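Local coordinates for Ctr9 protein (PDB 6AF0), which probably binds the RNA polymerase II complex and is built largely of tetratricopeptide-type helical repeats, at residues L618-L623 and R649-W654; L576-P581 and E602-R607; L549-F554 and R586-E591. All coordinates share one frame; numbering follows the deposited sequence.

Overall arrangement
The three contacts lie in one run of helices within the tetratricopeptide-repeat part of a longer protein. Interactions 2 and 3 share helix 573-591, and their centres are about 15 Å apart. They touch where Ile580 CG2 meets Phe554 O at 3.6 Å. Interaction 1 follows further along the chain, with its centre about 20 Å from interaction 2 and about 21 Å from interaction 3. Leu618 CD1 packs on Leu605 CD1 at 3.3 Å, joining interaction 1 to interaction 2. Ile621 CG1 lies 3.5 Å from Glu589 OE2, joining it to interaction 3. Chains of other proteins in the assembly reach residues of all three contacts.

Interaction 1: residues L618-L623 and R649-W654; sequences LAYIKL and RGLYGW
The backbone bond from Leu623 N to Ala619 O, at 2.7 Å, links two residues one turn apart on helix 612-625. Both point their CB toward helix 646-662. Leu651 answers Ala619. With CG anti to the backbone N (chi1 178°), the branched end of Leu651 is carried to Ala619 and Tyr620. Its CD2 comes within 4.2 Å of Ala619 CB and also lies near Tyr620 N. The other branch, Leu651 CD1, packs against Tyr620 CB at 4.2 Å.

One turn further on, Trp654 meets both Tyr620 and Leu623. Tyr620 and Trp654 form an offset edge-to-face pair. The edge of the tyrosine ring is directed toward the face of the six-membered ring of the indole. The ring centroids are 5.7 Å apart and the planes meet at 66°. Tyr620 CE1 and Trp654 CH2 are the nearest atoms, at 4.0 Å. Leu623 CD1 approaches the indole in another way. It lies in the ring plane, at the edge, 3.6 Å from Trp654 CZ3.

The two short segments run nearly parallel, at 13°, with their axes 11.2 Å apart. They belong to helices separated by one helix, 630-641, as in stacked tetratricopeptide-type repeats. That helix supplies Leu638 and Val635 to back Ala619 and Leu623. A chain of another protein packs on Tyr620, Leu651 and Trp654. No hydrogen bond crosses between the segments, so the contact between them rests on apolar packing and the aromatic pair.

Interaction 2: residues L576-P581 and E602-R607; sequences LLTTIP and EQLLSR
Leu604 and Arg607 of helix 594-607 reach across to Leu577 and Thr578 of helix 573-591. Leu604 carries the apolar half. Its CG stands anti to the backbone N (chi1 164°), which carries the branch point toward helix 573-591. Both methyl groups lie against the backbone of Thr578. Leu604 CD1 is 3.6 Å from Thr578 O, and CD2 is at the same distance from that oxygen. Thr578 CB adds to the contact, lying 4.1 Å from Leu604 CD1. Pro581 comes in beside the root of the leucine, with its CB 4.4 Å from Leu604 CB.

The two segments run antiparallel at 156°, with axes 10.0 Å apart. They lie in a predicted tetratricopeptide repeat, and the packing is that of its helical hairpin. The first helix is kinked here. Neither Thr578 N nor Pro581 N bonds to the turn before, and proline has no N-H to give.

Arg607 carries the polar half. Its chain is extended from CG to NE and crosses the Leu577 side chain at about a right angle. The guanidinium lies against that side chain, with NH1 3.7 Å from Leu577 CG. Leu577 O sits over one face of the guanidinium, 4.0 Å above the plane and over its centre. No hydrogen bond joins Arg607 to this oxygen, but its partial charge probably adds some attraction. The main partner of the charge is Asp574, which forms a salt bridge with Arg607 NH2. Thr578 OG1 sits between the backbone N and the carbonyl carbon (chi1 66°) and bonds to Ala575 O, one turn back. Tyr611 packs on Leu604, and His608 on Thr578.

Interaction 3: residues L549-F554 and R586-E591; sequences LATEFF and RSYEYE
Two helices that follow each other in the tetratricopeptide-type array, 547-566 and 573-591, pack antiparallel here. The segments meet at 160°, with axes 9.1 Å apart. Thr551 is the centre of the contact. Ser587 OG donates to Thr551 OG1; the modelled 2.5 Å is very short and its exact value doubtful. Glu591 OE2 lies 2.6 Å from the same Thr551 OG1. The threonine proton may go to this carboxylate or to His547 O, one turn back. Thr551 CG2 is turned anti to the backbone N (chi1 -72° for OG1) and packs 3.7 Å from Tyr588 CE1. Ser587 CB also touches the edge of the Phe554 ring, 3.7 Å from CE2. An alanine in place of Thr551 removes OG1 and CG2, and would probably leave Ser587 OG and Glu591 OE2 without this partner and open a gap next to Tyr588. Helix 531-543 lies against Phe554 through Asn535. Helix 594-607, next in the chain, packs on Tyr588 through Ala597 and Thr600.

Interaction 1: residues L618-L623 and R649-W654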
loop_
_atom_site.group_PDB
_atom_site.type_symbol
_atom_site.label_atom_id
_atom_site.label_comp_id
_atom_site.label_asym_id
_atom_site.label_seq_id
_atom_site.Cartn_x
_atom_site.Cartn_y
_atom_site.Cartn_z
ATOM N N LEU A 618 27.473 -29.294 10.753
ATOM C CA LEU A 618 28.649 -30.154 10.706
ATOM C C LEU A 618 28.259 -31.558 11.124
ATOM O O LEU A 618 28.603 -32.514 10.469
ATOM C CB LEU A 618 29.788 -29.615 11.578
ATOM C CG LEU A 618 30.674 -28.554 10.912
ATOM C CD1 LEU A 618 31.627 -27.957 11.929
ATOM C CD2 LEU A 618 31.453 -29.098 9.716
ATOM N N ALA A 619 27.484 -31.667 12.191
ATOM C CA ALA A 619 27.118 -32.968 12.737
ATOM C C ALA A 619 26.188 -33.746 11.801
ATOM O O ALA A 619 26.191 -34.989 11.786
ATOM C CB ALA A 619 26.482 -32.800 14.102
ATOM N N TYR A 620 25.401 -33.021 11.015
ATOM C CA TYR A 620 24.543 -33.672 10.048
ATOM C C TYR A 620 25.434 -34.128 8.881
ATOM O O TYR A 620 25.359 -35.297 8.446
ATOM C CB TYR A 620 23.399 -32.748 9.598
ATOM C CG TYR A 620 22.698 -33.252 8.362
ATOM C CD1 TYR A 620 21.859 -34.362 8.420
ATOM C CD2 TYR A 620 22.925 -32.656 7.129
ATOM C CE1 TYR A 620 21.238 -34.844 7.275
ATOM C CE2 TYR A 620 22.314 -33.123 5.986
ATOM C CZ TYR A 620 21.472 -34.209 6.052
ATOM O OH TYR A 620 20.885 -34.644 4.882
ATOM N N ILE A 621 26.279 -33.213 8.392
ATOM C CA ILE A 621 27.261 -33.535 7.335
ATOM C C ILE A 621 27.989 -34.836 7.729
ATOM O O ILE A 621 28.242 -35.732 6.910
ATOM C CB ILE A 621 28.293 -32.390 7.138
ATOM C CG1 ILE A 621 27.728 -31.242 6.291
ATOM C CG2 ILE A 621 29.553 -32.913 6.475
ATOM C CD1 ILE A 621 28.638 -30.031 6.215
ATOM N N LYS A 622 28.317 -34.905 9.014
ATOM C CA LYS A 622 28.937 -36.085 9.620
ATOM C C LYS A 622 28.014 -37.285 9.714
ATOM O O LYS A 622 28.430 -38.413 9.435
ATOM C CB LYS A 622 29.399 -35.758 11.034
ATOM C CG LYS A 622 30.573 -34.811 11.085
ATOM C CD LYS A 622 31.863 -35.550 10.798
ATOM C CE LYS A 622 33.037 -34.583 10.700
ATOM N NZ LYS A 622 33.787 -34.816 9.442
ATOM N N LEU A 623 26.777 -37.058 10.140
ATOM C CA LEU A 623 25.856 -38.165 10.256
ATOM C C LEU A 623 25.679 -38.885 8.926
ATOM O O LEU A 623 25.557 -40.098 8.933
ATOM C CB LEU A 623 24.506 -37.746 10.851
ATOM C CG LEU A 623 24.282 -38.260 12.272
ATOM C CD1 LEU A 623 22.884 -37.930 12.781
ATOM C CD2 LEU A 623 24.479 -39.767 12.311
ATOM N N ARG A 649 18.218 -30.300 18.940
ATOM C CA ARG A 649 17.373 -31.306 19.495
ATOM C C ARG A 649 16.824 -32.116 18.331
ATOM O O ARG A 649 17.135 -33.303 18.192
ATOM C CB ARG A 649 16.260 -30.668 20.314
ATOM C CG ARG A 649 16.724 -29.934 21.562
ATOM C CD ARG A 649 17.066 -30.860 22.716
ATOM N NE ARG A 649 15.899 -31.257 23.500
ATOM C CZ ARG A 649 15.922 -32.197 24.444
ATOM N NH1 ARG A 649 17.047 -32.831 24.743
ATOM N NH2 ARG A 649 14.818 -32.508 25.097
ATOM N N GLY A 650 16.068 -31.445 17.467
ATOM C CA GLY A 650 15.423 -32.093 16.326
ATOM C C GLY A 650 16.352 -33.053 15.612
ATOM O O GLY A 650 15.961 -34.184 15.298
ATOM N N LEU A 651 17.585 -32.599 15.375
ATOM C CA LEU A 651 18.588 -33.408 14.698
ATOM C C LEU A 651 18.869 -34.707 15.456
ATOM O O LEU A 651 18.936 -35.799 14.875
ATOM C CB LEU A 651 19.885 -32.624 14.510
ATOM C CG LEU A 651 20.977 -33.469 13.835
ATOM C CD1 LEU A 651 20.552 -33.986 12.468
ATOM C CD2 LEU A 651 22.273 -32.689 13.699
ATOM N N TYR A 652 19.034 -34.572 16.759
ATOM C CA TYR A 652 19.259 -35.731 17.612
ATOM C C TYR A 652 18.077 -36.689 17.553
ATOM O O TYR A 652 18.259 -37.889 17.465
ATOM C CB TYR A 652 19.522 -35.307 19.066
ATOM C CG TYR A 652 20.099 -36.423 19.929
ATOM C CD1 TYR A 652 21.391 -36.896 19.718
ATOM C CD2 TYR A 652 19.347 -37.002 20.951
ATOM C CE1 TYR A 652 21.919 -37.911 20.499
ATOM C CE2 TYR A 652 19.859 -38.026 21.730
ATOM C CZ TYR A 652 21.145 -38.477 21.505
ATOM O OH TYR A 652 21.652 -39.490 22.298
ATOM N N GLY A 653 16.870 -36.155 17.608
ATOM C CA GLY A 653 15.685 -36.978 17.451
ATOM C C GLY A 653 15.638 -37.666 16.093
ATOM O O GLY A 653 15.267 -38.841 15.992
ATOM N N TRP A 654 16.012 -36.931 15.048
ATOM C CA TRP A 654 16.082 -37.485 13.707
ATOM C C TRP A 654 17.045 -38.646 13.668
ATOM O O TRP A 654 16.766 -39.661 13.056
ATOM C CB TRP A 654 16.559 -36.433 12.732
ATOM C CG TRP A 654 16.748 -36.931 11.343
ATOM C CD1 TRP A 654 15.792 -37.077 10.392
ATOM C CD2 TRP A 654 17.980 -37.316 10.742
ATOM N NE1 TRP A 654 16.350 -37.546 9.231
ATOM C CE2 TRP A 654 17.697 -37.703 9.417
ATOM C CE3 TRP A 654 19.297 -37.378 11.194
ATOM C CZ2 TRP A 654 18.682 -38.139 8.533
ATOM C CZ3 TRP A 654 20.285 -37.803 10.303
ATOM C CH2 TRP A 654 19.966 -38.178 8.993
#

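Interaction 2: residues L576-P581 and E602-R607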
loop_
_atom_site.group_PDB
_atom_site.type_symbol
_atom_site.label_atom_id
_atom_site.label_comp_id
_atom_site.label_asym_id
_atom_site.label_seq_id
_atom_site.Cartn_x
_atom_site.Cartn_y
_atom_site.Cartn_z
ATOM N N LEU A 576 27.846 -9.902 11.158
ATOM C CA LEU A 576 27.658 -10.246 9.752
ATOM C C LEU A 576 28.711 -11.245 9.257
ATOM O O LEU A 576 28.459 -12.039 8.340
ATOM C CB LEU A 576 27.705 -8.982 8.894
ATOM C CG LEU A 576 26.396 -8.202 8.757
ATOM C CD1 LEU A 576 25.778 -7.792 10.093
ATOM C CD2 LEU A 576 26.656 -6.982 7.891
ATOM N N LEU A 577 29.899 -11.190 9.854
ATOM C CA LEU A 577 30.972 -12.133 9.516
ATOM C C LEU A 577 30.843 -13.469 10.255
ATOM O O LEU A 577 31.693 -14.343 10.086
ATOM C CB LEU A 577 32.342 -11.513 9.805
ATOM C CG LEU A 577 33.156 -10.851 8.683
ATOM C CD1 LEU A 577 33.808 -11.914 7.806
ATOM C CD2 LEU A 577 32.329 -9.898 7.839
ATOM N N THR A 578 29.821 -13.596 11.107
ATOM C CA THR A 578 29.433 -14.888 11.688
ATOM C C THR A 578 28.219 -15.444 10.942
ATOM O O THR A 578 28.221 -16.598 10.524
ATOM C CB THR A 578 29.153 -14.826 13.218
ATOM O OG1 THR A 578 28.004 -14.014 13.489
ATOM C CG2 THR A 578 30.370 -14.289 13.980
ATOM N N THR A 579 27.195 -14.618 10.769
ATOM C CA THR A 579 26.000 -15.032 10.045
ATOM C C THR A 579 26.339 -15.438 8.605
ATOM O O THR A 579 26.184 -16.606 8.236
ATOM C CB THR A 579 24.925 -13.926 10.055
ATOM O OG1 THR A 579 24.358 -13.841 11.361
ATOM C CG2 THR A 579 23.816 -14.233 9.116
ATOM N N ILE A 580 26.822 -14.492 7.805
ATOM C CA ILE A 580 26.953 -14.700 6.357
ATOM C C ILE A 580 27.804 -15.915 5.978
ATOM O O ILE A 580 27.420 -16.655 5.074
ATOM C CB ILE A 580 27.476 -13.458 5.623
ATOM C CG1 ILE A 580 26.518 -12.301 5.818
ATOM C CG2 ILE A 580 27.612 -13.734 4.129
ATOM C CD1 ILE A 580 27.042 -10.996 5.266
ATOM N N PRO A 581 28.950 -16.137 6.648
ATOM C CA PRO A 581 29.715 -17.353 6.326
ATOM C C PRO A 581 29.038 -18.675 6.694
ATOM O O PRO A 581 29.411 -19.733 6.182
ATOM C CB PRO A 581 30.992 -17.188 7.142
ATOM C CG PRO A 581 31.148 -15.720 7.234
ATOM C CD PRO A 581 29.745 -15.224 7.476
ATOM N N GLU A 602 34.025 -24.715 9.561
ATOM C CA GLU A 602 35.170 -24.810 10.443
ATOM C C GLU A 602 35.917 -23.492 10.635
ATOM O O GLU A 602 36.255 -23.148 11.757
ATOM C CB GLU A 602 36.133 -25.862 9.917
ATOM C CG GLU A 602 35.514 -27.243 9.849
ATOM C CD GLU A 602 36.521 -28.343 10.043
ATOM O OE1 GLU A 602 37.429 -28.496 9.187
ATOM O OE2 GLU A 602 36.381 -29.050 11.065
ATOM N N GLN A 603 36.168 -22.758 9.555
ATOM C CA GLN A 603 36.875 -21.482 9.649
ATOM C C GLN A 603 36.070 -20.492 10.456
ATOM O O GLN A 603 36.600 -19.784 11.291
ATOM C CB GLN A 603 37.146 -20.901 8.271
ATOM C CG GLN A 603 37.945 -19.606 8.307
ATOM C CD GLN A 603 37.101 -18.351 8.522
ATOM O OE1 GLN A 603 35.866 -18.410 8.608
ATOM N NE2 GLN A 603 37.774 -17.202 8.603
ATOM N N LEU A 604 34.781 -20.427 10.164
ATOM C CA LEU A 604 33.834 -19.641 10.956
ATOM C C LEU A 604 33.860 -20.056 12.424
ATOM O O LEU A 604 33.725 -19.209 13.309
ATOM C CB LEU A 604 32.412 -19.817 10.409
ATOM C CG LEU A 604 31.289 -19.383 11.358
ATOM C CD1 LEU A 604 31.361 -17.881 11.602
ATOM C CD2 LEU A 604 29.936 -19.780 10.803
ATOM N N LEU A 605 33.991 -21.363 12.660
ATOM C CA LEU A 605 34.055 -21.919 14.017
ATOM C C LEU A 605 35.392 -21.634 14.711
ATOM O O LEU A 605 35.421 -21.280 15.888
ATOM C CB LEU A 605 33.778 -23.432 14.028
ATOM C CG LEU A 605 32.330 -23.945 13.917
ATOM C CD1 LEU A 605 32.304 -25.463 14.012
ATOM C CD2 LEU A 605 31.400 -23.351 14.962
ATOM N N SER A 606 36.495 -21.773 13.985
ATOM C CA SER A 606 37.819 -21.465 14.540
ATOM C C SER A 606 37.835 -20.051 15.152
ATOM O O SER A 606 38.306 -19.846 16.273
ATOM C CB SER A 606 38.913 -21.626 13.466
ATOM O OG SER A 606 38.962 -20.533 12.552
ATOM N N ARG A 607 37.295 -19.093 14.412
ATOM C CA ARG A 607 37.153 -17.738 14.897
ATOM C C ARG A 607 35.982 -17.625 15.894
ATOM O O ARG A 607 35.893 -16.673 16.684
ATOM C CB ARG A 607 36.965 -16.787 13.709
ATOM C CG ARG A 607 35.880 -15.750 13.918
ATOM C CD ARG A 607 35.664 -14.903 12.694
ATOM N NE ARG A 607 34.769 -13.804 13.023
ATOM C CZ ARG A 607 34.638 -12.702 12.296
ATOM N NH1 ARG A 607 35.337 -12.535 11.175
ATOM N NH2 ARG A 607 33.803 -11.759 12.694
#

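Interaction 3: residues L549-F554 and R586-E591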
loop_
_atom_site.group_PDB
_atom_site.type_symbol
_atom_site.label_atom_id
_atom_site.label_comp_id
_atom_site.label_asym_id
_atom_site.label_seq_id
_atom_site.Cartn_x
_atom_site.Cartn_y
_atom_site.Cartn_z
ATOM N N LEU A 549 24.099 -19.317 -7.600
ATOM C CA LEU A 549 23.781 -17.907 -7.656
ATOM C C LEU A 549 23.740 -17.318 -6.257
ATOM O O LEU A 549 24.302 -16.247 -5.987
ATOM C CB LEU A 549 22.455 -17.702 -8.347
ATOM C CG LEU A 549 22.389 -16.429 -9.206
ATOM C CD1 LEU A 549 23.669 -16.118 -9.990
ATOM C CD2 LEU A 549 21.216 -16.578 -10.167
ATOM N N ALA A 550 23.085 -18.059 -5.370
ATOM C CA ALA A 550 23.080 -17.772 -3.941
ATOM C C ALA A 550 24.496 -17.661 -3.358
ATOM O O ALA A 550 24.833 -16.662 -2.696
ATOM C CB ALA A 550 22.295 -18.846 -3.215
ATOM N N THR A 551 25.314 -18.681 -3.632
ATOM C CA THR A 551 26.713 -18.750 -3.166
ATOM C C THR A 551 27.548 -17.548 -3.605
ATOM O O THR A 551 28.353 -17.017 -2.833
ATOM C CB THR A 551 27.390 -20.055 -3.651
ATOM O OG1 THR A 551 26.867 -21.176 -2.924
ATOM C CG2 THR A 551 28.873 -20.029 -3.433
ATOM N N GLU A 552 27.347 -17.124 -4.846
ATOM C CA GLU A 552 28.062 -15.966 -5.385
ATOM C C GLU A 552 27.619 -14.704 -4.667
ATOM O O GLU A 552 28.441 -13.832 -4.340
ATOM C CB GLU A 552 27.840 -15.853 -6.891
ATOM C CG GLU A 552 28.222 -17.137 -7.618
ATOM C CD GLU A 552 28.280 -17.003 -9.122
ATOM O OE1 GLU A 552 27.380 -16.345 -9.705
ATOM O OE2 GLU A 552 29.233 -17.583 -9.705
ATOM N N PHE A 553 26.317 -14.640 -4.387
ATOM C CA PHE A 553 25.746 -13.513 -3.631
ATOM C C PHE A 553 26.237 -13.443 -2.189
ATOM O O PHE A 553 26.557 -12.367 -1.703
ATOM C CB PHE A 553 24.219 -13.521 -3.678
ATOM C CG PHE A 553 23.660 -12.644 -4.755
ATOM C CD1 PHE A 553 23.315 -13.170 -5.987
ATOM C CD2 PHE A 553 23.523 -11.273 -4.551
ATOM C CE1 PHE A 553 22.823 -12.352 -6.979
ATOM C CE2 PHE A 553 23.014 -10.450 -5.542
ATOM C CZ PHE A 553 22.672 -10.991 -6.757
ATOM N N PHE A 554 26.305 -14.580 -1.508
ATOM C CA PHE A 554 26.909 -14.605 -0.178
ATOM C C PHE A 554 28.363 -14.161 -0.190
ATOM O O PHE A 554 28.779 -13.403 0.691
ATOM C CB PHE A 554 26.831 -15.993 0.453
ATOM C CG PHE A 554 25.438 -16.447 0.726
ATOM C CD1 PHE A 554 24.573 -15.642 1.455
ATOM C CD2 PHE A 554 24.982 -17.680 0.255
ATOM C CE1 PHE A 554 23.278 -16.041 1.701
ATOM C CE2 PHE A 554 23.688 -18.086 0.502
ATOM C CZ PHE A 554 22.835 -17.269 1.233
ATOM N N ARG A 586 26.270 -23.189 4.238
ATOM C CA ARG A 586 24.982 -23.788 3.932
ATOM C C ARG A 586 24.711 -23.869 2.443
ATOM O O ARG A 586 24.119 -24.827 1.982
ATOM C CB ARG A 586 23.865 -22.977 4.587
ATOM C CG ARG A 586 22.537 -23.712 4.654
ATOM C CD ARG A 586 22.605 -24.844 5.642
ATOM N NE ARG A 586 21.463 -25.729 5.522
ATOM C CZ ARG A 586 21.396 -26.760 4.700
ATOM N NH1 ARG A 586 22.402 -27.040 3.894
ATOM N NH2 ARG A 586 20.318 -27.519 4.699
ATOM N N SER A 587 25.118 -22.836 1.718
ATOM C CA SER A 587 24.921 -22.761 0.281
ATOM C C SER A 587 25.811 -23.756 -0.416
ATOM O O SER A 587 25.358 -24.483 -1.295
ATOM C CB SER A 587 25.225 -21.357 -0.235
ATOM O OG SER A 587 24.774 -21.224 -1.564
ATOM N N TYR A 588 27.078 -23.789 -0.016
ATOM C CA TYR A 588 28.031 -24.820 -0.495
ATOM C C TYR A 588 27.460 -26.207 -0.286
ATOM O O TYR A 588 27.408 -27.035 -1.170
ATOM C CB TYR A 588 29.363 -24.734 0.264
ATOM C CG TYR A 588 30.320 -23.644 -0.191
ATOM C CD1 TYR A 588 30.474 -23.338 -1.546
ATOM C CD2 TYR A 588 31.100 -22.943 0.726
ATOM C CE1 TYR A 588 31.354 -22.349 -1.971
ATOM C CE2 TYR A 588 31.985 -21.954 0.303
ATOM C CZ TYR A 588 32.112 -21.666 -1.046
ATOM O OH TYR A 588 32.987 -20.694 -1.475
ATOM N N GLU A 589 27.029 -26.448 0.924
ATOM C CA GLU A 589 26.351 -27.677 1.250
ATOM C C GLU A 589 25.174 -28.007 0.320
ATOM O O GLU A 589 25.021 -29.155 -0.114
ATOM C CB GLU A 589 25.809 -27.544 2.650
ATOM C CG GLU A 589 26.028 -28.760 3.480
ATOM C CD GLU A 589 25.475 -28.564 4.847
ATOM O OE1 GLU A 589 25.679 -27.474 5.439
ATOM O OE2 GLU A 589 24.817 -29.509 5.307
ATOM N N TYR A 590 24.326 -27.006 0.060
ATOM C CA TYR A 590 23.183 -27.166 -0.850
ATOM C C TYR A 590 23.748 -27.533 -2.190
ATOM O O TYR A 590 23.276 -28.444 -2.852
ATOM C CB TYR A 590 22.343 -25.872 -0.999
ATOM C CG TYR A 590 21.220 -25.725 0.006
ATOM C CD1 TYR A 590 20.376 -26.779 0.277
ATOM C CD2 TYR A 590 21.013 -24.529 0.698
ATOM C CE1 TYR A 590 19.366 -26.667 1.206
ATOM C CE2 TYR A 590 19.990 -24.401 1.626
ATOM C CZ TYR A 590 19.166 -25.480 1.880
ATOM O OH TYR A 590 18.125 -25.416 2.802
ATOM N N GLU A 591 24.772 -26.788 -2.564
ATOM C CA GLU A 591 25.412 -26.909 -3.855
ATOM C C GLU A 591 26.067 -28.248 -4.053
ATOM O O GLU A 591 25.966 -28.821 -5.118
ATOM C CB GLU A 591 26.481 -25.845 -3.979
ATOM C CG GLU A 591 26.693 -25.372 -5.385
ATOM C CD GLU A 591 27.409 -24.050 -5.416
ATOM O OE1 GLU A 591 28.077 -23.787 -6.423
ATOM O OE2 GLU A 591 27.308 -23.277 -4.436
#